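Local coordinates for SPBc2 prophage-derived uncharacterized protein YomS (Bacillus subtilis, PDB 6I5O) that is of unknown function but is encoded in the lytic cassette of the SPβ prophage and assembles as five copies, consistent with a role linked to host cell lysis, at residues Ser51-Tyr57 with Met100-Val106; Val43-Gly47 with Thr82-Asn86. All blocks are in the same frame, centred on the assembly; numbering follows the deposited sequence. Where two conformers were deposited one is given.

Interaction 1: residues Ser51-Tyr57 with Met100-Val106; sequences SREIKFY and MFEVVSV
Phe56 and Phe101 meet on the inner face of an antiparallel strand pair, with Phe56 CD1 3.5 Å from Phe101 CD2. Their planes are inclined at 49°, and the Phe56 atom arrives at the edge of the Phe101 ring. Farther along the same face, Ile54 and Val103 lie side by side, pointing the same way, and in the modelled conformer Ile54 CD1 sits 3.7 Å from Val103 CG2. Phe91 sends ring contacts to both phenylalanines, so this part of the face is dense and apolar.

Lys55 with Glu102 and Tyr57 with Met100 are hydrogen-bonded pairs, each joined by two backbone bonds. Near the other end the ladder slips by one residue: Val104 N gives its hydrogen to Glu53 O at 2.9 Å, while Ser105 O accepts from Glu53 N. Val104 and Ser105 thus both face Glu53, a classic beta bulge, and Val104 lays CG2 3.7 Å from Lys55 CG.

The opposite face is looser and wetter. Glu102 runs out extended, its CG anti to the backbone N (chi1 179°), which brings OE1 within 3.4 Å of Tyr57 CE2. The carboxylate and ring planes are 42° apart. One water joins the pair, 2.6 Å from Tyr57 OH and donating to Glu102 OE1 at 2.8 Å. Lys65 forms a salt bridge with the same oxygen and a cation-pi contact with the Tyr57 ring.

Backbone bonds set the alignment, then, with hydrocarbon packed on the face of Ile54 and the two phenylalanines; on the other, water and neighbouring positive charge probably keep Glu102 ionised.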
loop_
_atom_site.group_PDB
_atom_site.type_symbol
_atom_site.label_atom_id
_atom_site.label_comp_id
_atom_site.label_asym_id
_atom_site.label_seq_id
_atom_site.Cartn_x
_atom_site.Cartn_y
_atom_site.Cartn_z
ATOM N N SER A 51 29.811 18.821 4.339
ATOM C CA SER A 51 29.847 17.392 3.928
ATOM C C SER A 51 29.381 16.534 5.085
ATOM O O SER A 51 29.491 16.955 6.200
ATOM C CB SER A 51 31.154 16.939 3.345
ATOM O OG SER A 51 32.148 17.052 4.298
ATOM N N ARG A 52 28.826 15.371 4.785
ATOM C CA ARG A 52 28.370 14.447 5.840
ATOM C C ARG A 52 28.099 13.095 5.223
ATOM O O ARG A 52 27.880 13.001 3.996
ATOM C CB ARG A 52 27.140 14.981 6.589
ATOM C CG ARG A 52 25.792 14.815 5.877
ATOM C CD ARG A 52 25.767 15.443 4.486
ATOM N NE ARG A 52 25.973 16.880 4.471
ATOM C CZ ARG A 52 26.144 17.590 3.383
ATOM N NH1 ARG A 52 26.305 18.903 3.473
ATOM N NH2 ARG A 52 26.221 17.006 2.190
ATOM N N GLU A 53 28.049 12.093 6.070
ATOM C CA GLU A 53 27.605 10.745 5.648
ATOM C C GLU A 53 26.751 10.215 6.781
ATOM O O GLU A 53 27.205 10.130 7.917
ATOM C CB GLU A 53 28.799 9.835 5.395
ATOM C CG GLU A 53 28.448 8.441 5.022
ATOM C CD GLU A 53 29.676 7.551 4.810
ATOM O OE1 GLU A 53 30.830 8.050 4.844
ATOM O OE2 GLU A 53 29.497 6.312 4.712
ATOM N N ILE A 54 25.500 9.859 6.437
ATOM C CA ILE A 54 24.515 9.320 7.400
ATOM C C ILE A 54 24.234 7.884 6.961
ATOM O O ILE A 54 23.907 7.697 5.789
ATOM C CB ILE A 54 23.216 10.149 7.401
ATOM C CG1 ILE A 54 23.470 11.652 7.496
ATOM C CG2 ILE A 54 22.270 9.634 8.454
ATOM C CD1 ILE A 54 24.173 12.092 8.768
ATOM N N LYS A 55 24.364 6.932 7.888
ATOM C CA LYS A 55 23.950 5.537 7.588
ATOM C C LYS A 55 22.726 5.198 8.403
ATOM O O LYS A 55 22.567 5.584 9.559
ATOM C CB LYS A 55 25.069 4.559 7.942
ATOM C CG LYS A 55 26.186 4.586 6.904
ATOM C CD LYS A 55 27.194 3.510 7.162
ATOM C CE LYS A 55 27.841 2.958 5.904
ATOM N NZ LYS A 55 29.203 3.484 5.845
ATOM N N PHE A 56 21.785 4.497 7.746
ATOM C CA PHE A 56 20.458 4.206 8.292
ATOM C C PHE A 56 20.459 2.798 8.854
ATOM O O PHE A 56 20.899 1.874 8.136
ATOM C CB PHE A 56 19.414 4.307 7.195
ATOM C CG PHE A 56 19.464 5.503 6.278
ATOM C CD1 PHE A 56 20.014 6.710 6.677
ATOM C CD2 PHE A 56 18.922 5.423 5.010
ATOM C CE1 PHE A 56 19.998 7.791 5.811
ATOM C CE2 PHE A 56 18.925 6.504 4.131
ATOM C CZ PHE A 56 19.485 7.677 4.541
ATOM N N TYR A 57 20.024 2.628 10.102
ATOM C CA TYR A 57 20.075 1.303 10.743
ATOM C C TYR A 57 18.793 0.966 11.472
ATOM O O TYR A 57 18.105 1.785 12.111
ATOM C CB TYR A 57 21.209 1.239 11.784
ATOM C CG TYR A 57 22.563 1.218 11.164
ATOM C CD1 TYR A 57 23.029 0.130 10.483
ATOM C CD2 TYR A 57 23.415 2.317 11.260
ATOM C CE1 TYR A 57 24.288 0.041 9.946
ATOM C CE2 TYR A 57 24.685 2.257 10.729
ATOM C CZ TYR A 57 25.118 1.135 10.043
ATOM O OH TYR A 57 26.369 1.060 9.496
ATOM N N MET A 100 18.064 3.810 14.200
ATOM C CA MET A 100 19.242 4.635 14.497
ATOM C C MET A 100 19.750 5.234 13.193
ATOM O O MET A 100 19.739 4.563 12.169
ATOM C CB MET A 100 20.322 3.764 15.148
ATOM C CG MET A 100 21.655 4.483 15.206
ATOM S SD MET A 100 23.059 3.393 15.545
ATOM C CE MET A 100 22.609 3.030 17.202
ATOM N N PHE A 101 20.173 6.490 13.240
ATOM C CA PHE A 101 20.723 7.211 12.063
ATOM C C PHE A 101 22.102 7.695 12.438
ATOM O O PHE A 101 22.179 8.725 13.151
ATOM C CB PHE A 101 19.787 8.353 11.681
ATOM C CG PHE A 101 18.538 7.791 11.093
ATOM C CD1 PHE A 101 17.502 7.315 11.902
ATOM C CD2 PHE A 101 18.462 7.539 9.723
ATOM C CE1 PHE A 101 16.455 6.596 11.359
ATOM C CE2 PHE A 101 17.395 6.861 9.187
ATOM C CZ PHE A 101 16.411 6.379 9.999
ATOM N N GLU A 102 23.121 6.969 12.043
ATOM C CA GLU A 102 24.499 7.213 12.493
ATOM C C GLU A 102 25.130 8.308 11.628
ATOM O O GLU A 102 25.132 8.187 10.385
ATOM C CB GLU A 102 25.328 5.949 12.349
ATOM C CG GLU A 102 26.784 6.156 12.777
ATOM C CD GLU A 102 27.593 4.899 12.845
ATOM O OE1 GLU A 102 27.021 3.792 12.642
ATOM O OE2 GLU A 102 28.744 4.994 13.305
ATOM N N VAL A 103 25.704 9.331 12.288
ATOM C CA VAL A 103 26.588 10.287 11.595
ATOM C C VAL A 103 27.953 9.619 11.540
ATOM O O VAL A 103 28.642 9.565 12.590
ATOM C CB VAL A 103 26.604 11.649 12.308
ATOM C CG1 VAL A 103 27.619 12.579 11.683
ATOM C CG2 VAL A 103 25.222 12.265 12.347
ATOM N N VAL A 104 28.305 9.098 10.376
ATOM C CA VAL A 104 29.603 8.418 10.169
ATOM C C VAL A 104 30.698 9.481 10.056
ATOM O O VAL A 104 31.841 9.271 10.548
ATOM C CB VAL A 104 29.536 7.548 8.908
ATOM C CG1 VAL A 104 30.887 6.968 8.529
ATOM C CG2 VAL A 104 28.544 6.443 9.120
ATOM N N SER A 105 30.390 10.599 9.404
ATOM C CA SER A 105 31.329 11.693 9.185
ATOM C C SER A 105 30.541 12.971 8.995
ATOM O O SER A 105 29.391 12.910 8.530
ATOM C CB SER A 105 32.257 11.423 8.018
ATOM O OG SER A 105 31.553 11.365 6.817
ATOM N N VAL A 106 31.144 14.100 9.321
ATOM C CA VAL A 106 30.495 15.406 9.107
ATOM C C VAL A 106 31.577 16.480 9.179
ATOM O O VAL A 106 32.478 16.387 10.013
ATOM C CB VAL A 106 29.375 15.685 10.141
ATOM C CG1 VAL A 106 29.889 15.642 11.594
ATOM C CG2 VAL A 106 28.683 17.008 9.828
HETATM O O HOH W 1 28.318 2.506 10.481
#

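Interaction 2: residues Val43-Gly47 with Thr82-Asn86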
loop_
_atom_site.group_PDB
_atom_site.type_symbol
_atom_site.label_atom_id
_atom_site.label_comp_id
_atom_site.label_asym_id
_atom_site.label_seq_id
_atom_site.Cartn_x
_atom_site.Cartn_y
_atom_site.Cartn_z
ATOM N N VAL A 43 12.476 10.705 8.072
ATOM C CA VAL A 43 13.657 11.405 8.647
ATOM C C VAL A 43 14.005 12.590 7.767
ATOM O O VAL A 43 14.068 12.448 6.545
ATOM C CB VAL A 43 14.855 10.442 8.704
ATOM C CG1 VAL A 43 16.087 11.135 9.220
ATOM C CG2 VAL A 43 14.542 9.290 9.614
ATOM N N LYS A 44 14.259 13.734 8.403
ATOM C CA LYS A 44 14.771 14.930 7.719
ATOM C C LYS A 44 16.235 15.091 8.113
ATOM O O LYS A 44 16.571 15.173 9.335
ATOM C CB LYS A 44 13.975 16.164 8.109
ATOM C CG LYS A 44 14.519 17.450 7.543
ATOM C CD LYS A 44 14.424 17.555 6.033
ATOM C CE LYS A 44 15.238 18.681 5.409
ATOM N NZ LYS A 44 14.770 19.997 5.854
ATOM N N ILE A 45 17.085 15.195 7.108
ATOM C CA ILE A 45 18.526 15.505 7.315
ATOM C C ILE A 45 18.692 16.982 6.959
ATOM O O ILE A 45 18.372 17.383 5.824
ATOM C CB ILE A 45 19.402 14.580 6.461
ATOM C CG1 ILE A 45 19.209 13.138 6.922
ATOM C CG2 ILE A 45 20.862 14.963 6.551
ATOM C CD1 ILE A 45 19.642 12.126 5.934
ATOM N N SER A 46 19.160 17.774 7.923
ATOM C CA SER A 46 19.216 19.245 7.796
ATOM C C SER A 46 20.505 19.777 8.442
ATOM O O SER A 46 21.404 18.995 8.810
ATOM C CB SER A 46 17.969 19.866 8.422
ATOM O OG SER A 46 18.031 19.697 9.846
ATOM N N GLY A 47 20.618 21.084 8.463
ATOM C CA GLY A 47 21.762 21.780 9.012
ATOM C C GLY A 47 22.573 22.449 7.944
ATOM O O GLY A 47 22.204 22.506 6.782
ATOM N N THR A 82 23.167 8.235 3.034
ATOM C CA THR A 82 23.198 9.409 2.146
ATOM C C THR A 82 24.425 10.260 2.450
ATOM O O THR A 82 24.893 10.309 3.618
ATOM C CB THR A 82 21.923 10.255 2.267
ATOM O OG1 THR A 82 22.005 11.278 1.269
ATOM C CG2 THR A 82 21.719 10.886 3.619
ATOM N N LEU A 83 24.910 10.906 1.419
ATOM C CA LEU A 83 25.982 11.921 1.500
ATOM C C LEU A 83 25.399 13.318 1.403
ATOM O O LEU A 83 26.201 14.277 1.379
ATOM C CB LEU A 83 26.966 11.698 0.350
ATOM C CG LEU A 83 27.679 10.357 0.393
ATOM C CD1 LEU A 83 28.579 10.162 -0.784
ATOM C CD2 LEU A 83 28.443 10.193 1.691
ATOM N N ASN A 84 24.083 13.456 1.314
ATOM C CA ASN A 84 23.453 14.757 1.039
ATOM C C ASN A 84 22.780 15.302 2.295
ATOM O O ASN A 84 22.464 14.560 3.208
ATOM C CB ASN A 84 22.438 14.651 -0.096
ATOM C CG ASN A 84 23.108 14.294 -1.391
ATOM O OD1 ASN A 84 22.558 13.461 -2.113
ATOM N ND2 ASN A 84 24.220 14.882 -1.728
ATOM N N THR A 85 22.522 16.595 2.280
ATOM C CA THR A 85 21.702 17.275 3.294
ATOM C C THR A 85 20.408 17.710 2.604
ATOM O O THR A 85 20.307 17.634 1.349
ATOM C CB THR A 85 22.486 18.430 3.939
ATOM O OG1 THR A 85 21.735 18.899 5.086
ATOM C CG2 THR A 85 22.788 19.521 2.931
ATOM N N ASN A 86 19.488 18.229 3.389
ATOM C CA ASN A 86 18.171 18.711 2.904
ATOM C C ASN A 86 17.434 17.574 2.182
ATOM O O ASN A 86 17.092 17.729 0.970
ATOM C CB ASN A 86 18.296 19.967 2.052
ATOM C CG ASN A 86 16.924 20.560 1.789
ATOM O OD1 ASN A 86 16.011 20.290 2.564
ATOM N ND2 ASN A 86 16.814 21.358 0.740
HETATM O O HOH W 2 23.533 19.501 7.118
HETATM O O HOH W 3 20.477 21.242 4.975
#
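Ile45 reaches from the late part of strand 40-46 into the loop that precedes strand 87-92. Its CB already points at that loop, and the side chain forks there. CG2, lying anti to the backbone N, comes 3.7 Å from Asn84 O and lies close to Thr85 CA. The other branch runs through CG1, and CD1 at its end meets Thr82 CG2 tip to tip. Their modelled separation of 3.3 Å is tighter than usual for two methyls, but Ile45 was deposited in two conformers, so the exact value is doubtful. Trp89 also packs against both side chains.

Polar contact is sparser. Asn86 N lies 2.8 Å from Ile45 O, yet the N-H...O angle is only 120°, so the bond is weak. Thr85 OG1 works through two waters instead: it donates to one, which in turn donates to Ser46 O, and accepts at 2.7 Å from another that also donates to Gly47 O. Within the loop, Asn84 N donates to Thr82 OG1 at 3.0 Å, an ST turn, and Glu87 binds the same hydroxyl.

Lys44 crosses Asn86 at a slant, its CE 3.4 Å from Asn86 OD1. Both polar ends are engaged across the subunit boundary: Lys44 forms salt bridges with Glu64 and Asp60 of the second subunit, and Asn86 hydrogen-bonds to Thr66 and to the backbone O of Lys65, both of that second subunit.

Between 43-47 and 82-86 themselves, methyl packing and bridging water stand beside a single weak direct bond, and Asn84 O, covered by the isoleucine, is buried without a polar partner.

Interaction 1 is regular sheet, an extended ladder of backbone bonds between strands 51-59 and 98-107, whereas interaction 2 attaches an irregular loop to the late part of strand 40-46 with one weak direct bond. Both are partly buried and reach the same antiparallel sheet. Phe101 CZ touches Val43 CG2 at 3.5 Å in the shared apolar interior, and Thr82 N pairs with Ile54 O, tying the start of the loop to strand 51-59. Arg52 NH2 probably bonds to Leu83 O as well. Their polar margins differ: charges in 51-57 with 100-106 pair within the chain, while Lys44 and Asn86 of 43-47 with 82-86 turn their polar ends to a neighbouring subunit.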